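Local coordinates for monomethylamine methyltransferase mtmB1 (Methanosarcina barkeri, PDB 1NTH), which catalyses transfer of the methyl group from monomethylamine to the corrinoid cofactor of its partner protein MtmC, a step in methanogenesis from methylamine, at the interface of chains A and B and the interface of chains A and C. Residues are numbered along the deposited sequence; one frame, centred on the assembly and turned at random. Chains: chain A/B/C, Monomethylamine methyltransferase mtmB1.

Contact 1: the interface of chains A and B. Residues chain A 106-108; chain B 99, 224, 253-255, 292.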
# COMPACT_ATOMS: atom_id res chain seq x y z
N THR A 106 -3.61 2.84 -14.21
CA THR A 106 -2.48 2.27 -13.49
C THR A 106 -2.02 0.97 -14.14
O THR A 106 -2.69 0.42 -15.02
CB THR A 106 -2.86 1.95 -12.02
OG1 THR A 106 -3.96 1.03 -12.01
CG2 THR A 106 -3.27 3.22 -11.28
N GLY A 107 -0.86 0.47 -13.70
CA GLY A 107 -0.34 -0.77 -14.24
C GLY A 107 -0.11 -0.73 -15.74
O GLY A 107 0.22 0.31 -16.31
N ARG A 108 -0.27 -1.89 -16.38
CA ARG A 108 -0.07 -1.99 -17.82
C ARG A 108 -1.05 -1.13 -18.61
O ARG A 108 -0.75 -0.68 -19.72
CB ARG A 108 -0.23 -3.46 -18.25
CG ARG A 108 -0.05 -3.73 -19.74
CD ARG A 108 -1.35 -3.62 -20.54
NE ARG A 108 -1.10 -3.69 -21.98
CZ ARG A 108 -0.88 -4.81 -22.67
NH1 ARG A 108 -0.89 -5.99 -22.07
NH2 ARG A 108 -0.63 -4.74 -23.97
N GLN B 99 0.86 -0.95 -27.42
CA GLN B 99 1.32 -0.15 -26.30
C GLN B 99 2.44 0.74 -26.80
O GLN B 99 3.38 0.27 -27.45
CB GLN B 99 1.81 -1.06 -25.17
CG GLN B 99 2.27 -0.32 -23.93
CD GLN B 99 1.88 -1.03 -22.65
OE1 GLN B 99 1.63 -2.24 -22.64
NE2 GLN B 99 1.83 -0.28 -21.55
N CYS B 224 3.48 -6.08 -11.36
CA CYS B 224 3.10 -5.53 -12.66
C CYS B 224 4.15 -4.72 -13.41
O CYS B 224 4.04 -4.53 -14.61
CB CYS B 224 1.80 -4.71 -12.53
SG CYS B 224 1.96 -3.19 -11.59
N SER B 253 -3.00 -6.92 -14.80
CA SER B 253 -2.47 -5.67 -15.34
C SER B 253 -0.94 -5.73 -15.43
O SER B 253 -0.25 -4.73 -15.20
CB SER B 253 -2.90 -4.47 -14.47
OG SER B 253 -2.81 -3.25 -15.20
N ASP B 254 -0.41 -6.91 -15.76
CA ASP B 254 1.03 -7.11 -15.88
C ASP B 254 1.57 -6.70 -17.25
O ASP B 254 0.89 -6.84 -18.27
CB ASP B 254 1.40 -8.59 -15.71
CG ASP B 254 1.24 -9.09 -14.29
OD1 ASP B 254 1.46 -8.31 -13.34
OD2 ASP B 254 0.92 -10.29 -14.12
N ILE B 255 2.80 -6.18 -17.27
CA ILE B 255 3.44 -5.85 -18.54
C ILE B 255 3.72 -7.22 -19.15
O ILE B 255 4.33 -8.07 -18.51
CB ILE B 255 4.77 -5.09 -18.32
CG1 ILE B 255 4.49 -3.68 -17.81
CG2 ILE B 255 5.57 -5.06 -19.62
CD1 ILE B 255 3.68 -2.82 -18.76
N SER B 292 2.88 -6.30 -24.51
CA SER B 292 3.29 -4.92 -24.30
C SER B 292 4.50 -4.76 -25.21
O SER B 292 4.73 -3.70 -25.79
CB SER B 292 3.69 -4.68 -22.84
OG SER B 292 2.58 -4.82 -21.98
O HOH W 1 -1.61 -6.88 -19.42
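A:Arg108 reaches across to B:Ser253, B:Gln99 and B:Ser292, and it hides 98 Å² against chain B, more than any other residue of this patch. Among the direct polar contacts, its backbone N donates to the backbone O of B:Ser253 at 3.1 Å, 153° at the hydrogen; the donor sits above that carbonyl's plane, off the lone-pair directions. A weak bond runs from B:Gln99 NE2, the amide nitrogen, to the backbone O of A:Arg108 at 3.2 Å. One bond passes through water: A:Arg108 NH1 lies 2.9 Å from water 1, which sits at the guanidinium edge, and that water is 2.8 Å from B:Asp254 O. One face of the guanidinium meets a hydroxyl. The OG of B:Ser292 stands 3.5 Å from A:Arg108 CZ, over the centre of the guanidinium, while it donates to B:Gln99 OE1 at 2.8 Å and so helps hold that amide, whose plane is 16° from the guanidinium. The bend at chi2 (-90°) folds the arginine chain towards B:Ser292. Apolar packing is slight, with B:Ile255 CD1 4.0 Å from A:Arg108 CA. An alanine in place of A:Arg108 would probably leave B:Asp254 O without its water-linked partner and uncover the B:Ser292 hydroxyl. In the fold, A:Arg108 lies on the 3-10 helix 107-109, and B:Ser253 and B:Asp254 lie in the loop between helix 240-251 and strand 255-259.

Contact 2: the interface of chains A and B. Residues chain A 123, 151-152, 391; chain B 93, 96-97.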
# COMPACT_ATOMS: atom_id res chain seq x y z
N LYS A 123 -1.85 10.64 -32.06
CA LYS A 123 -3.28 10.41 -31.89
C LYS A 123 -3.74 10.84 -30.50
O LYS A 123 -3.02 10.68 -29.52
CB LYS A 123 -3.58 8.92 -32.08
CG LYS A 123 -5.05 8.54 -31.99
CD LYS A 123 -5.21 7.02 -32.03
CE LYS A 123 -6.67 6.60 -32.04
NZ LYS A 123 -6.82 5.12 -31.94
N LYS A 151 -9.88 -2.15 -28.27
CA LYS A 151 -8.49 -1.70 -28.14
C LYS A 151 -8.35 -0.21 -28.47
O LYS A 151 -7.37 0.43 -28.08
CB LYS A 151 -7.57 -2.52 -29.05
CG LYS A 151 -7.24 -3.88 -28.48
CD LYS A 151 -6.11 -4.55 -29.25
CE LYS A 151 -5.64 -5.81 -28.52
NZ LYS A 151 -4.48 -6.43 -29.20
N GLU A 152 -9.32 0.33 -29.21
CA GLU A 152 -9.31 1.74 -29.58
C GLU A 152 -9.46 2.64 -28.35
O GLU A 152 -8.98 3.77 -28.34
CB GLU A 152 -10.47 2.05 -30.53
CG GLU A 152 -10.27 1.65 -31.98
CD GLU A 152 -9.17 2.44 -32.67
OE1 GLU A 152 -9.00 3.64 -32.35
OE2 GLU A 152 -8.49 1.87 -33.54
N ARG A 391 -7.35 8.25 -35.60
CA ARG A 391 -6.11 7.73 -36.15
C ARG A 391 -5.96 8.19 -37.60
O ARG A 391 -4.88 8.62 -38.01
CB ARG A 391 -6.09 6.20 -36.11
CG ARG A 391 -4.80 5.60 -36.64
CD ARG A 391 -4.88 4.08 -36.74
NE ARG A 391 -5.83 3.63 -37.75
CZ ARG A 391 -6.98 3.02 -37.48
NH1 ARG A 391 -7.32 2.77 -36.22
NH2 ARG A 391 -7.78 2.65 -38.47
N ASP B 93 -6.60 -3.94 -36.26
CA ASP B 93 -7.05 -3.39 -34.98
C ASP B 93 -5.95 -3.59 -33.94
O ASP B 93 -5.69 -2.71 -33.13
CB ASP B 93 -8.34 -4.08 -34.53
CG ASP B 93 -8.76 -3.69 -33.12
OD1 ASP B 93 -8.78 -4.58 -32.24
OD2 ASP B 93 -9.07 -2.49 -32.88
N ASN B 96 -2.84 -1.34 -34.98
CA ASN B 96 -3.17 0.08 -34.80
C ASN B 96 -3.32 0.52 -33.35
O ASN B 96 -3.45 1.71 -33.08
CB ASN B 96 -4.45 0.44 -35.56
CG ASN B 96 -4.26 0.43 -37.07
OD1 ASN B 96 -3.20 0.78 -37.57
ND2 ASN B 96 -5.31 0.05 -37.79
N ASN B 97 -3.30 -0.43 -32.43
CA ASN B 97 -3.46 -0.09 -31.01
C ASN B 97 -2.47 -0.81 -30.11
O ASN B 97 -2.87 -1.47 -29.15
CB ASN B 97 -4.89 -0.40 -30.57
CG ASN B 97 -5.92 0.44 -31.29
OD1 ASN B 97 -6.63 -0.03 -32.19
ND2 ASN B 97 -6.01 1.71 -30.91
O HOH W 2 -10.97 -1.34 -31.05
O HOH W 3 -2.55 -4.48 -29.75
O HOH W 4 -9.21 -0.45 -34.62
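Through A:Glu152, A:Lys151 and A:Arg391 packed against B:Asn97, B:Asp93 and B:Asn96, chains A and B form a polar, partly hydrated interface without exact two-fold symmetry, which would fit neighbours within one trimer of the dimer of homotrimers. One direct contact is a stack: the amide of B:Asn96 lies over one face of the A:Arg391 guanidinium, the planes 10° apart and ND2 3.4 Å from CZ, above its centre. The guanidinium is set from its own side, since A:Glu152 OE2 meets it at the edge, in plane, in a salt bridge of 3.1 Å to A:Arg391 NH1. The other carboxylate oxygen of A:Glu152, OE1, takes A:Lys123 NZ at 2.7 Å. The glutamate chain, bent at chi2 (-66°), presents its carboxylate to both cations, which probably stabilise its negative charge. B:Asn97, with 73 Å² hidden, wedges between A:Lys151 and A:Glu152, its CB against A:Lys151 CB and its amide nearly perpendicular (84°) to the carboxylate. As modelled, B:Asn97 OD1 faces A:Glu152 OE2, two acceptors, so the amide's orientation is doubtful. Water bridges the like-charged B:Asp93 and A:Glu152, and probably eases their repulsion: water 4 lies 2.7 Å from both B:Asp93 OD2 and A:Glu152 OE2, and water 2 links the same OD2 to A:Glu152 N. Farther along, water 3 joins A:Lys151 NZ, at 2.8 Å, to the backbone O of B:Asn97, at 3.1 Å.

Contact 3: the interface of chains A and C. Residues chain A 177, 181, 185, 214-215, 218; chain C 214, 247-248, 251-252.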
# COMPACT_ATOMS: atom_id res chain seq x y z
N VAL A 177 -24.94 8.61 -2.52
CA VAL A 177 -23.60 8.28 -2.02
C VAL A 177 -23.25 6.87 -2.48
O VAL A 177 -22.16 6.62 -2.99
CB VAL A 177 -23.53 8.36 -0.48
CG1 VAL A 177 -22.25 7.70 0.04
CG2 VAL A 177 -23.56 9.82 -0.04
N LYS A 181 -20.02 5.80 -5.17
CA LYS A 181 -18.93 4.86 -4.92
C LYS A 181 -19.06 3.64 -5.83
O LYS A 181 -18.09 3.20 -6.45
CB LYS A 181 -18.94 4.39 -3.46
CG LYS A 181 -18.70 5.48 -2.43
CD LYS A 181 -18.61 4.88 -1.04
CE LYS A 181 -18.60 5.95 0.06
NZ LYS A 181 -17.39 6.82 0.03
N ARG A 185 -16.68 1.49 -8.96
CA ARG A 185 -16.30 0.15 -8.51
C ARG A 185 -16.76 -0.87 -9.55
O ARG A 185 -16.01 -1.77 -9.93
CB ARG A 185 -16.91 -0.16 -7.14
CG ARG A 185 -16.14 0.47 -5.99
CD ARG A 185 -16.85 0.33 -4.65
NE ARG A 185 -15.97 0.71 -3.54
CZ ARG A 185 -16.38 1.02 -2.32
NH1 ARG A 185 -17.67 1.01 -2.01
NH2 ARG A 185 -15.48 1.35 -1.39
N ILE A 214 -18.26 14.19 -3.66
CA ILE A 214 -17.16 14.07 -2.71
C ILE A 214 -17.01 12.65 -2.15
O ILE A 214 -15.91 12.26 -1.75
CB ILE A 214 -17.33 15.12 -1.58
CG1 ILE A 214 -17.09 16.51 -2.16
CG2 ILE A 214 -16.35 14.85 -0.43
CD1 ILE A 214 -17.43 17.66 -1.22
N SER A 215 -18.08 11.87 -2.15
CA SER A 215 -18.03 10.51 -1.63
C SER A 215 -17.46 9.50 -2.63
O SER A 215 -17.16 8.37 -2.26
CB SER A 215 -19.42 10.03 -1.22
OG SER A 215 -20.21 9.72 -2.36
N CYS A 218 -12.88 6.34 -3.27
CA CYS A 218 -12.94 5.24 -2.32
C CYS A 218 -12.14 4.04 -2.81
O CYS A 218 -11.79 3.95 -3.99
CB CYS A 218 -14.39 4.81 -2.09
SG CYS A 218 -15.24 4.20 -3.56
N ILE C 214 -18.05 14.10 4.86
CA ILE C 214 -17.70 13.09 3.87
C ILE C 214 -16.31 13.31 3.26
O ILE C 214 -15.68 12.35 2.80
CB ILE C 214 -18.80 13.03 2.78
CG1 ILE C 214 -20.08 12.45 3.40
CG2 ILE C 214 -18.35 12.19 1.58
CD1 ILE C 214 -21.31 12.52 2.50
N ALA C 247 -24.05 6.31 5.07
CA ALA C 247 -23.86 5.52 3.85
C ALA C 247 -22.41 5.60 3.39
O ALA C 247 -21.85 4.63 2.88
CB ALA C 247 -24.78 6.03 2.75
N HIS C 248 -21.82 6.78 3.56
CA HIS C 248 -20.43 7.01 3.17
C HIS C 248 -19.47 6.21 4.06
O HIS C 248 -18.57 5.53 3.56
CB HIS C 248 -20.12 8.51 3.25
CG HIS C 248 -18.66 8.82 3.24
ND1 HIS C 248 -18.01 9.34 4.33
CD2 HIS C 248 -17.73 8.68 2.26
CE1 HIS C 248 -16.73 9.52 4.03
NE2 HIS C 248 -16.54 9.12 2.78
N GLY C 251 -19.70 2.58 3.22
CA GLY C 251 -19.09 2.31 1.93
C GLY C 251 -17.57 2.32 1.92
O GLY C 251 -16.96 1.85 0.96
N ASN C 252 -16.97 2.87 2.98
CA ASN C 252 -15.52 2.94 3.11
C ASN C 252 -14.99 1.95 4.16
O ASN C 252 -13.79 1.94 4.46
CB ASN C 252 -15.09 4.37 3.51
CG ASN C 252 -15.00 5.32 2.32
OD1 ASN C 252 -15.42 4.99 1.21
ND2 ASN C 252 -14.46 6.51 2.55
O HOH W 5 -14.57 11.34 0.50
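A:Lys181, C:Gly251 and C:His248 hide 44, 33 and 31 Å² and organise this patch. The lysine side chain leaves its helix towards chain C and turns at chi4 (-66°), which directs NZ to two carbonyl oxygens: A:Ser215 O at 2.8 Å, in plane and on a lone pair, and the side-chain OD1 of C:Asn252 at 2.9 Å, approached from above the amide plane. This amino group thus ties its own chain to the partner. C:Gly251 offers its backbone O to A:Arg185, whose NH1 and NH2 grip it end-on, the NH2 bond being 2.8 Å and 158° at the hydrogen. That oxygen lies in the guanidinium plane, and because C:Gly251 closes helix 240-251, the positive charge is likely to suit the helix's carbonyl end. C:His248 crosses the lysine at about a right angle; C:Ile214 CG2 covers one face of its ring, and A:Val177 CG1 rests 3.7 Å from its CA. C:Ile214 CG2 also meets A:Ser215 CA at 3.6 Å. Near the two-fold, water 5 lies 2.8 Å from both A:Ile214 O and C:Ile214 O. In the fold, A:Val177, A:Lys181 and A:Arg185 follow one flank of helix 174-193, set against the C-terminal half of helix 240-251 of chain C.

Contact 4: the interface of chains A and C. Residues chain A 9-10, 13-14, 243; chain C 167, 170, 173-175.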
# COMPACT_ATOMS: atom_id res chain seq x y z
N CYS A 9 -9.85 28.14 -5.41
CA CYS A 9 -11.25 28.05 -5.02
C CYS A 9 -11.57 28.79 -3.72
O CYS A 9 -12.70 29.25 -3.53
CB CYS A 9 -11.67 26.58 -4.90
SG CYS A 9 -10.65 25.59 -3.76
N TYR A 10 -10.59 28.91 -2.84
CA TYR A 10 -10.81 29.59 -1.57
C TYR A 10 -10.95 31.09 -1.81
O TYR A 10 -11.80 31.74 -1.20
CB TYR A 10 -9.65 29.30 -0.61
CG TYR A 10 -9.47 27.82 -0.37
CD1 TYR A 10 -8.47 27.11 -1.03
CD2 TYR A 10 -10.34 27.12 0.45
CE1 TYR A 10 -8.34 25.73 -0.88
CE2 TYR A 10 -10.22 25.74 0.62
CZ TYR A 10 -9.22 25.05 -0.05
OH TYR A 10 -9.11 23.69 0.10
N TYR A 13 -14.42 31.74 -3.25
CA TYR A 13 -15.46 31.81 -2.23
C TYR A 13 -15.44 33.18 -1.55
O TYR A 13 -16.49 33.81 -1.38
CB TYR A 13 -15.25 30.72 -1.18
CG TYR A 13 -16.28 30.74 -0.07
CD1 TYR A 13 -17.57 30.25 -0.28
CD2 TYR A 13 -15.98 31.30 1.17
CE1 TYR A 13 -18.53 30.31 0.73
CE2 TYR A 13 -16.94 31.37 2.19
CZ TYR A 13 -18.21 30.87 1.96
OH TYR A 13 -19.15 30.93 2.96
N ASP A 14 -14.25 33.62 -1.14
CA ASP A 14 -14.10 34.91 -0.48
C ASP A 14 -14.72 36.04 -1.30
O ASP A 14 -15.52 36.83 -0.80
CB ASP A 14 -12.61 35.23 -0.27
CG ASP A 14 -11.96 34.36 0.79
OD1 ASP A 14 -10.72 34.44 0.92
OD2 ASP A 14 -12.67 33.62 1.49
N ILE A 243 -17.39 24.68 -6.07
CA ILE A 243 -16.23 25.23 -5.38
C ILE A 243 -15.75 24.32 -4.24
O ILE A 243 -14.55 24.16 -4.02
CB ILE A 243 -16.55 26.65 -4.83
CG1 ILE A 243 -16.93 27.58 -5.99
CG2 ILE A 243 -15.35 27.21 -4.08
CD1 ILE A 243 -15.86 27.71 -7.06
N LYS C 167 -9.02 31.58 7.90
CA LYS C 167 -10.43 31.78 7.57
C LYS C 167 -11.34 30.81 8.33
O LYS C 167 -10.96 29.67 8.60
CB LYS C 167 -10.64 31.58 6.07
CG LYS C 167 -9.88 32.56 5.19
CD LYS C 167 -10.51 33.95 5.23
CE LYS C 167 -9.78 34.91 4.30
NZ LYS C 167 -10.43 36.24 4.28
N ILE C 170 -16.60 27.97 7.39
CA ILE C 170 -18.03 28.11 7.20
C ILE C 170 -18.64 26.89 6.53
O ILE C 170 -18.15 26.43 5.50
CB ILE C 170 -18.35 29.37 6.35
CG1 ILE C 170 -17.79 30.62 7.03
CG2 ILE C 170 -19.86 29.49 6.14
CD1 ILE C 170 -18.38 30.90 8.39
N SER C 173 -18.72 25.71 2.59
CA SER C 173 -17.74 26.55 1.90
C SER C 173 -16.54 25.63 1.68
O SER C 173 -16.43 24.58 2.33
CB SER C 173 -17.30 27.73 2.78
OG SER C 173 -16.40 27.30 3.79
N PRO C 174 -15.64 25.99 0.76
CA PRO C 174 -14.47 25.13 0.53
C PRO C 174 -13.59 25.05 1.77
O PRO C 174 -12.84 24.09 1.95
CB PRO C 174 -13.77 25.80 -0.66
CG PRO C 174 -14.18 27.25 -0.53
CD PRO C 174 -15.64 27.13 -0.18
N TYR C 175 -13.68 26.06 2.63
CA TYR C 175 -12.89 26.07 3.86
C TYR C 175 -13.31 24.94 4.80
O TYR C 175 -12.50 24.44 5.58
CB TYR C 175 -13.01 27.41 4.58
CG TYR C 175 -12.33 28.54 3.86
CD1 TYR C 175 -13.07 29.52 3.19
CD2 TYR C 175 -10.93 28.65 3.84
CE1 TYR C 175 -12.45 30.57 2.53
CE2 TYR C 175 -10.30 29.70 3.18
CZ TYR C 175 -11.06 30.65 2.53
OH TYR C 175 -10.44 31.70 1.89
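OD1 of the A:Asp14 carboxylate draws two groups of chain C: the phenol OH of C:Tyr175 at 2.9 Å, a weak hydrogen bond, and NZ of C:Lys167 at 3.8 Å, a long salt bridge that meets it tip to tip. The same hydroxyl also lies near OD2, again weakly, with carboxylate and ring planes 15° apart. C:Tyr175 is held between its own chain and chain A: C:Lys167 CB covers one face of the ring, A:Tyr10 CD2 the opposite face at 3.7 Å from CE2, and A:Tyr13 CD2 meets the edge in plane. A:Tyr13, with 66 Å² hidden, stands with CG anti to the backbone N (chi1 179°), which carries its ring along C:Ser173 and C:Pro174. C:Ser173 CB lies over the ring face, 3.6 Å from its centroid, in a CH-pi contact, while its OG is turned to C:Ile170 O, donating in the carbonyl plane at 2.6 Å. An alanine in place of A:Tyr13 would probably open a gap beside C:Pro174 and leave C:Ser173 CB without its aromatic face and C:Tyr175 without its edge support. Beside the A:Tyr13 ring, C:Pro174 also packs against A:Ile243, the two pointing the same way side by side, CG2 of the isoleucine 3.7 Å from CG of the proline.

Contact 1 and contact 2 belong to the A-B interface, their C-alpha centres about 17 Å apart, and chain B contributes to both from the stretch just after helix 88-95. Contact 3 and contact 4, about 22 Å apart, lie in the two-fold A-C interface and use the same two helices with chains exchanged: 174-193 from A and 240-251 from C in contact 3, the reverse in contact 4. Contact 2 and contact 4 are about 43 Å apart. Chain A therefore uses separate surfaces, one probably closing the trimer and the other joining two trimers into the hexamer.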